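Local coordinates for cellulose 1,4-beta-cellobiosidase (Thermobifida fusca, PDB 4JJJ), which probably hydrolyses cellulose, releasing cellobiose, through its family 48 glycoside hydrolase catalytic domain, the part of the longer protein present here, at residues S50-Y62 and F620-A632. The protein carries 1 engineered substitution. Sequence-based numbering, arbitrary orientation.
Sequences SEAFSYYLWLEAY and FWAQVEIATAFAA. With BGC (beta-D-glucopyranose), chain B; BGC (beta-D-glucopyranose), chain C; GLC (alpha-D-glucopyranose), chain D.
Trp621 CB lies over one face of the Tyr55 ring, 3.7 Å from the Tyr55 ring centroid and 17° off the ring normal, a CH-pi contact. Val624 CG1 comes up at the edge of the same ring, near its plane. Two similar contacts follow along the helices: Thr628 CG2 stands over the five-membered ring of Trp58, almost on the normal, and Ala631 CB over a face of Tyr62, reaching Tyr62 CD2 at 3.3 Å. Phe620 instead turns its edge to helix 50-62, with Phe620 CE2 3.3 Å from Ala52 O.

Beyond the Tyr55 edge the hydroxyl finds a carboxylate turned 89° to the ring: Tyr55 OH donates to Glu625 OE2 at 2.5 Å, a very short bond. Bent at chi2, the Glu625 side chain brings its carboxylate toward helix 50-62. Trp420 NE1 also bonds Glu625 OE2, while Lys507 forms a salt bridge with Glu625 OE1, so this buried acid is held at both oxygens.

At the N-terminal ends both helices grip one sugar. With its chain extended and CG anti to the backbone N, Glu51 OE1 accepts a hydrogen bond from O3 of the chain B glucose at 2.5 Å, and Glu51 OE2 one from its O4 at 2.6 Å. Trp621 NE1 donates to O2 of that glucose at 3.0 Å, in the indole plane. The axes of 50-62 and 620-632 approach to 9.0 Å at 24°, running nearly parallel, and the two helices are part of the (α/α)6 barrel of family 48; their ends carry part of its glycan site, where Glu51 is the predicted proton donor.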
loop_
_atom_site.group_PDB
_atom_site.type_symbol
_atom_site.label_atom_id
_atom_site.label_comp_id
_atom_site.label_asym_id
_atom_site.label_seq_id
_atom_site.Cartn_x
_atom_site.Cartn_y
_atom_site.Cartn_z
ATOM N N SER A 50 -4.091 -4.629 4.515
ATOM C CA SER A 50 -2.865 -5.345 4.725
ATOM C C SER A 50 -1.807 -4.367 5.277
ATOM O O SER A 50 -0.909 -4.768 6.063
ATOM C CB SER A 50 -2.425 -6.132 3.487
ATOM O OG SER A 50 -2.187 -5.253 2.433
ATOM N N GLU A 51 -1.883 -3.106 4.922
ATOM C CA GLU A 51 -1.093 -2.110 5.529
ATOM C C GLU A 51 -1.218 -2.169 7.057
ATOM O O GLU A 51 -0.238 -2.125 7.782
ATOM C CB GLU A 51 -1.498 -0.736 4.944
ATOM C CG GLU A 51 -1.053 0.477 5.748
ATOM C CD GLU A 51 -1.579 1.719 5.088
ATOM O OE1 GLU A 51 -2.628 2.239 5.527
ATOM O OE2 GLU A 51 -0.988 2.136 4.029
ATOM N N ALA A 52 -2.444 -2.076 7.550
ATOM C CA ALA A 52 -2.647 -2.107 9.012
ATOM C C ALA A 52 -2.046 -3.310 9.647
ATOM O O ALA A 52 -1.434 -3.213 10.707
ATOM C CB ALA A 52 -4.092 -1.974 9.343
ATOM N N PHE A 53 -2.214 -4.470 8.981
ATOM C CA PHE A 53 -1.583 -5.670 9.536
ATOM C C PHE A 53 -0.069 -5.622 9.579
ATOM O O PHE A 53 0.509 -5.953 10.592
ATOM C CB PHE A 53 -2.074 -6.965 8.813
ATOM C CG PHE A 53 -3.335 -7.547 9.322
ATOM C CD1 PHE A 53 -3.308 -8.449 10.423
ATOM C CD2 PHE A 53 -4.564 -7.308 8.705
ATOM C CE1 PHE A 53 -4.469 -9.025 10.866
ATOM C CE2 PHE A 53 -5.705 -7.863 9.241
ATOM C CZ PHE A 53 -5.666 -8.763 10.212
ATOM N N SER A 54 0.548 -4.988 8.565
ATOM C CA SER A 54 2.003 -4.843 8.591
ATOM C C SER A 54 2.451 -3.969 9.724
ATOM O O SER A 54 3.484 -4.199 10.351
ATOM C CB SER A 54 2.542 -4.401 7.245
ATOM O OG SER A 54 2.192 -3.089 6.859
ATOM N N TYR A 55 1.668 -2.915 10.036
ATOM C CA TYR A 55 1.954 -2.057 11.142
ATOM C C TYR A 55 1.697 -2.730 12.512
ATOM O O TYR A 55 2.413 -2.479 13.463
ATOM C CB TYR A 55 1.193 -0.724 11.033
ATOM C CG TYR A 55 1.897 0.298 10.206
ATOM C CD1 TYR A 55 2.800 1.190 10.797
ATOM C CD2 TYR A 55 1.670 0.412 8.832
ATOM C CE1 TYR A 55 3.429 2.130 10.028
ATOM C CE2 TYR A 55 2.367 1.366 8.039
ATOM C CZ TYR A 55 3.205 2.224 8.623
ATOM O OH TYR A 55 3.865 3.207 7.930
ATOM N N TYR A 56 0.714 -3.622 12.564
ATOM C CA TYR A 56 0.423 -4.396 13.768
ATOM C C TYR A 56 1.623 -5.272 14.077
ATOM O O TYR A 56 2.121 -5.312 15.203
ATOM C CB TYR A 56 -0.843 -5.186 13.556
ATOM C CG TYR A 56 -1.348 -6.083 14.677
ATOM C CD1 TYR A 56 -0.924 -5.971 16.003
ATOM C CD2 TYR A 56 -2.274 -7.108 14.345
ATOM C CE1 TYR A 56 -1.431 -6.861 16.987
ATOM C CE2 TYR A 56 -2.765 -7.992 15.298
ATOM C CZ TYR A 56 -2.270 -7.845 16.573
ATOM O OH TYR A 56 -2.709 -8.831 17.507
ATOM N N LEU A 57 2.187 -5.881 13.058
ATOM C CA LEU A 57 3.449 -6.667 13.212
ATOM C C LEU A 57 4.495 -5.749 13.784
ATOM O O LEU A 57 5.251 -6.102 14.724
ATOM C CB LEU A 57 3.920 -7.258 11.941
ATOM C CG LEU A 57 2.997 -8.265 11.303
ATOM C CD1 LEU A 57 3.555 -8.695 9.964
ATOM C CD2 LEU A 57 2.779 -9.516 12.206
ATOM N N TRP A 58 4.686 -4.555 13.162
ATOM C CA TRP A 58 5.735 -3.647 13.563
ATOM C C TRP A 58 5.633 -3.278 15.046
ATOM O O TRP A 58 6.638 -3.253 15.815
ATOM C CB TRP A 58 5.752 -2.379 12.716
ATOM C CG TRP A 58 7.022 -1.681 12.557
ATOM C CD1 TRP A 58 8.241 -1.857 13.194
ATOM C CD2 TRP A 58 7.246 -0.649 11.565
ATOM N NE1 TRP A 58 9.176 -1.002 12.671
ATOM C CE2 TRP A 58 8.584 -0.227 11.682
ATOM C CE3 TRP A 58 6.385 -0.026 10.630
ATOM C CZ2 TRP A 58 9.139 0.780 10.872
ATOM C CZ3 TRP A 58 6.938 0.990 9.799
ATOM C CH2 TRP A 58 8.306 1.358 9.911
ATOM N N LEU A 59 4.379 -3.013 15.522
ATOM C CA LEU A 59 4.185 -2.637 16.887
ATOM C C LEU A 59 4.562 -3.773 17.829
ATOM O O LEU A 59 5.236 -3.523 18.849
ATOM C CB LEU A 59 2.716 -2.337 17.077
ATOM C CG LEU A 59 2.271 -1.804 18.467
ATOM C CD1 LEU A 59 2.721 -0.379 18.674
ATOM C CD2 LEU A 59 0.777 -1.929 18.616
ATOM N N GLU A 60 4.136 -4.984 17.504
ATOM C CA GLU A 60 4.492 -6.111 18.358
ATOM C C GLU A 60 5.932 -6.502 18.285
ATOM O O GLU A 60 6.448 -7.029 19.272
ATOM C CB GLU A 60 3.530 -7.308 18.078
ATOM C CG GLU A 60 2.056 -7.014 18.330
ATOM C CD GLU A 60 1.643 -6.705 19.722
ATOM O OE1 GLU A 60 2.514 -6.312 20.572
ATOM O OE2 GLU A 60 0.413 -6.784 19.933
ATOM N N ALA A 61 6.602 -6.184 17.169
ATOM C CA ALA A 61 8.037 -6.516 17.130
ATOM C C ALA A 61 8.787 -5.604 18.084
ATOM O O ALA A 61 9.723 -6.012 18.821
ATOM C CB ALA A 61 8.562 -6.401 15.677
ATOM N N TYR A 62 8.472 -4.314 18.101
ATOM C CA TYR A 62 9.064 -3.371 19.065
ATOM C C TYR A 62 8.658 -3.740 20.484
ATOM O O TYR A 62 9.478 -3.624 21.384
ATOM C CB TYR A 62 8.714 -1.918 18.784
ATOM C CG TYR A 62 9.781 -1.201 17.957
ATOM C CD1 TYR A 62 9.514 -0.765 16.682
ATOM C CD2 TYR A 62 11.008 -1.001 18.499
ATOM C CE1 TYR A 62 10.470 -0.113 15.928
ATOM C CE2 TYR A 62 12.002 -0.371 17.742
ATOM C CZ TYR A 62 11.709 0.107 16.448
ATOM O OH TYR A 62 12.666 0.706 15.589
ATOM N N PHE A 620 -4.737 3.749 12.560
ATOM C CA PHE A 620 -3.891 2.669 13.165
ATOM C C PHE A 620 -2.412 2.774 12.791
ATOM O O PHE A 620 -1.517 2.767 13.642
ATOM C CB PHE A 620 -4.446 1.321 12.846
ATOM C CG PHE A 620 -3.714 0.179 13.524
ATOM C CD1 PHE A 620 -3.909 -0.082 14.897
ATOM C CD2 PHE A 620 -2.781 -0.620 12.865
ATOM C CE1 PHE A 620 -3.250 -1.102 15.558
ATOM C CE2 PHE A 620 -2.108 -1.628 13.539
ATOM C CZ PHE A 620 -2.333 -1.875 14.886
ATOM N N TRP A 621 -2.161 2.876 11.509
ATOM C CA TRP A 621 -0.801 2.900 11.000
ATOM C C TRP A 621 -0.094 4.093 11.591
ATOM O O TRP A 621 1.061 4.002 11.910
ATOM C CB TRP A 621 -0.771 2.865 9.512
ATOM C CG TRP A 621 -1.092 4.136 8.716
ATOM C CD1 TRP A 621 -2.228 4.416 8.065
ATOM C CD2 TRP A 621 -0.236 5.312 8.495
ATOM N NE1 TRP A 621 -2.148 5.609 7.437
ATOM C CE2 TRP A 621 -0.922 6.171 7.649
ATOM C CE3 TRP A 621 1.087 5.626 8.844
ATOM C CZ2 TRP A 621 -0.390 7.342 7.181
ATOM C CZ3 TRP A 621 1.625 6.763 8.386
ATOM C CH2 TRP A 621 0.885 7.648 7.552
ATOM N N ALA A 622 -0.730 5.227 11.712
ATOM C CA ALA A 622 -0.085 6.455 12.173
ATOM C C ALA A 622 0.265 6.313 13.657
ATOM O O ALA A 622 1.289 6.796 14.133
ATOM C CB ALA A 622 -0.975 7.673 11.924
ATOM N N GLN A 623 -0.695 5.771 14.437
ATOM C CA GLN A 623 -0.453 5.604 15.862
ATOM C C GLN A 623 0.683 4.638 16.099
ATOM O O GLN A 623 1.490 4.838 17.016
ATOM C CB GLN A 623 -1.738 5.181 16.583
ATOM C CG GLN A 623 -2.900 6.199 16.432
ATOM C CD GLN A 623 -2.495 7.579 16.957
ATOM O OE1 GLN A 623 -2.047 7.714 18.112
ATOM N NE2 GLN A 623 -2.615 8.595 16.157
ATOM N N VAL A 624 0.774 3.570 15.305
ATOM C CA VAL A 624 1.938 2.651 15.377
ATOM C C VAL A 624 3.185 3.381 14.948
ATOM O O VAL A 624 4.230 3.316 15.582
ATOM C CB VAL A 624 1.669 1.383 14.554
ATOM C CG1 VAL A 624 2.933 0.579 14.488
ATOM C CG2 VAL A 624 0.519 0.559 15.102
ATOM N N GLU A 625 3.124 4.179 13.879
ATOM C CA GLU A 625 4.283 4.905 13.369
ATOM C C GLU A 625 4.891 5.703 14.495
ATOM O O GLU A 625 6.086 5.682 14.779
ATOM C CB GLU A 625 3.877 5.805 12.169
ATOM C CG GLU A 625 5.052 6.222 11.364
ATOM C CD GLU A 625 5.292 5.321 10.174
ATOM O OE1 GLU A 625 6.279 4.604 10.149
ATOM O OE2 GLU A 625 4.468 5.248 9.228
ATOM N N ILE A 626 4.014 6.385 15.255
ATOM C CA ILE A 626 4.450 7.153 16.411
ATOM C C ILE A 626 5.161 6.254 17.478
ATOM O O ILE A 626 6.222 6.621 17.999
ATOM C CB ILE A 626 3.284 7.970 17.048
ATOM C CG1 ILE A 626 2.725 8.988 16.058
ATOM C CG2 ILE A 626 3.754 8.637 18.300
ATOM C CD1 ILE A 626 1.334 9.484 16.520
ATOM N N ALA A 627 4.464 5.212 17.894
ATOM C CA ALA A 627 5.056 4.268 18.850
ATOM C C ALA A 627 6.437 3.850 18.383
ATOM O O ALA A 627 7.340 3.796 19.169
ATOM C CB ALA A 627 4.195 3.050 19.020
ATOM N N THR A 628 6.572 3.470 17.118
ATOM C CA THR A 628 7.879 2.985 16.579
ATOM C C THR A 628 8.903 4.126 16.595
ATOM O O THR A 628 10.095 3.821 16.777
ATOM C CB THR A 628 7.765 2.349 15.217
ATOM O OG1 THR A 628 7.516 3.341 14.159
ATOM C CG2 THR A 628 6.766 1.232 15.255
ATOM N N ALA A 629 8.521 5.374 16.451
ATOM C CA ALA A 629 9.458 6.498 16.463
ATOM C C ALA A 629 10.035 6.657 17.882
ATOM O O ALA A 629 11.202 6.884 18.060
ATOM C CB ALA A 629 8.784 7.802 15.961
ATOM N N PHE A 630 9.164 6.556 18.862
ATOM C CA PHE A 630 9.627 6.591 20.259
ATOM C C PHE A 630 10.554 5.447 20.588
ATOM O O PHE A 630 11.635 5.669 21.191
ATOM C CB PHE A 630 8.456 6.587 21.232
ATOM C CG PHE A 630 7.521 7.777 21.104
ATOM C CD1 PHE A 630 7.941 9.065 20.654
ATOM C CD2 PHE A 630 6.228 7.647 21.585
ATOM C CE1 PHE A 630 7.035 10.145 20.617
ATOM C CE2 PHE A 630 5.312 8.714 21.523
ATOM C CZ PHE A 630 5.711 9.956 21.120
ATOM N N ALA A 631 10.123 4.258 20.193
ATOM C CA ALA A 631 10.998 3.077 20.395
ATOM C C ALA A 631 12.321 3.183 19.665
ATOM O O ALA A 631 13.352 2.774 20.198
ATOM C CB ALA A 631 10.300 1.825 20.079
ATOM N N ALA A 632 12.329 3.679 18.406
ATOM C CA ALA A 632 13.549 3.837 17.642
ATOM C C ALA A 632 14.488 4.777 18.349
ATOM O O ALA A 632 15.721 4.632 18.269
ATOM C CB ALA A 632 13.291 4.289 16.231
HETATM C C2 BGC B . -3.843 6.316 4.017
HETATM C C3 BGC B . -3.004 5.061 3.790
HETATM C C4 BGC B . -2.454 5.033 2.334
HETATM C C5 BGC B . -1.817 6.385 1.926
HETATM C C6 BGC B . -1.461 6.383 0.457
HETATM C C1 BGC B . -3.094 7.575 3.619
HETATM O O2 BGC B . -4.173 6.429 5.394
HETATM O O3 BGC B . -3.847 3.919 4.082
HETATM O O4 BGC B . -1.498 3.959 2.234
HETATM O O5 BGC B . -2.752 7.428 2.227
HETATM O O6 BGC B . -2.601 6.127 -0.341
HETATM C C2 BGC C . -3.185 12.122 2.439
HETATM C C3 BGC C . -3.651 10.673 2.365
HETATM C C4 BGC C . -3.324 9.928 3.676
HETATM C C5 BGC C . -3.686 10.682 4.970
HETATM C C6 BGC C . -3.050 10.077 6.224
HETATM C C1 BGC C . -3.638 12.775 3.722
HETATM O O1 BGC C . -3.074 14.128 3.723
HETATM O O2 BGC C . -3.765 12.753 1.249
HETATM O O3 BGC C . -3.048 9.998 1.256
HETATM O O4 BGC C . -3.974 8.657 3.744
HETATM O O5 BGC C . -3.226 12.031 4.894
HETATM O O6 BGC C . -1.648 10.166 6.226
HETATM C C1 GLC D . -3.958 12.775 4.055
HETATM C C2 GLC D . -3.599 12.237 2.729
HETATM C C3 GLC D . -4.022 10.748 2.614
HETATM C C4 GLC D . -3.409 9.923 3.751
HETATM C C5 GLC D . -3.773 10.640 5.055
HETATM C C6 GLC D . -3.181 10.057 6.304
HETATM O O1 GLC D . -5.326 12.659 4.055
HETATM O O2 GLC D . -4.413 12.942 1.693
HETATM O O3 GLC D . -3.716 10.219 1.335
HETATM O O4 GLC D . -4.022 8.617 3.787
HETATM O O5 GLC D . -3.300 11.989 5.026
HETATM O O6 GLC D . -1.803 10.172 6.233
#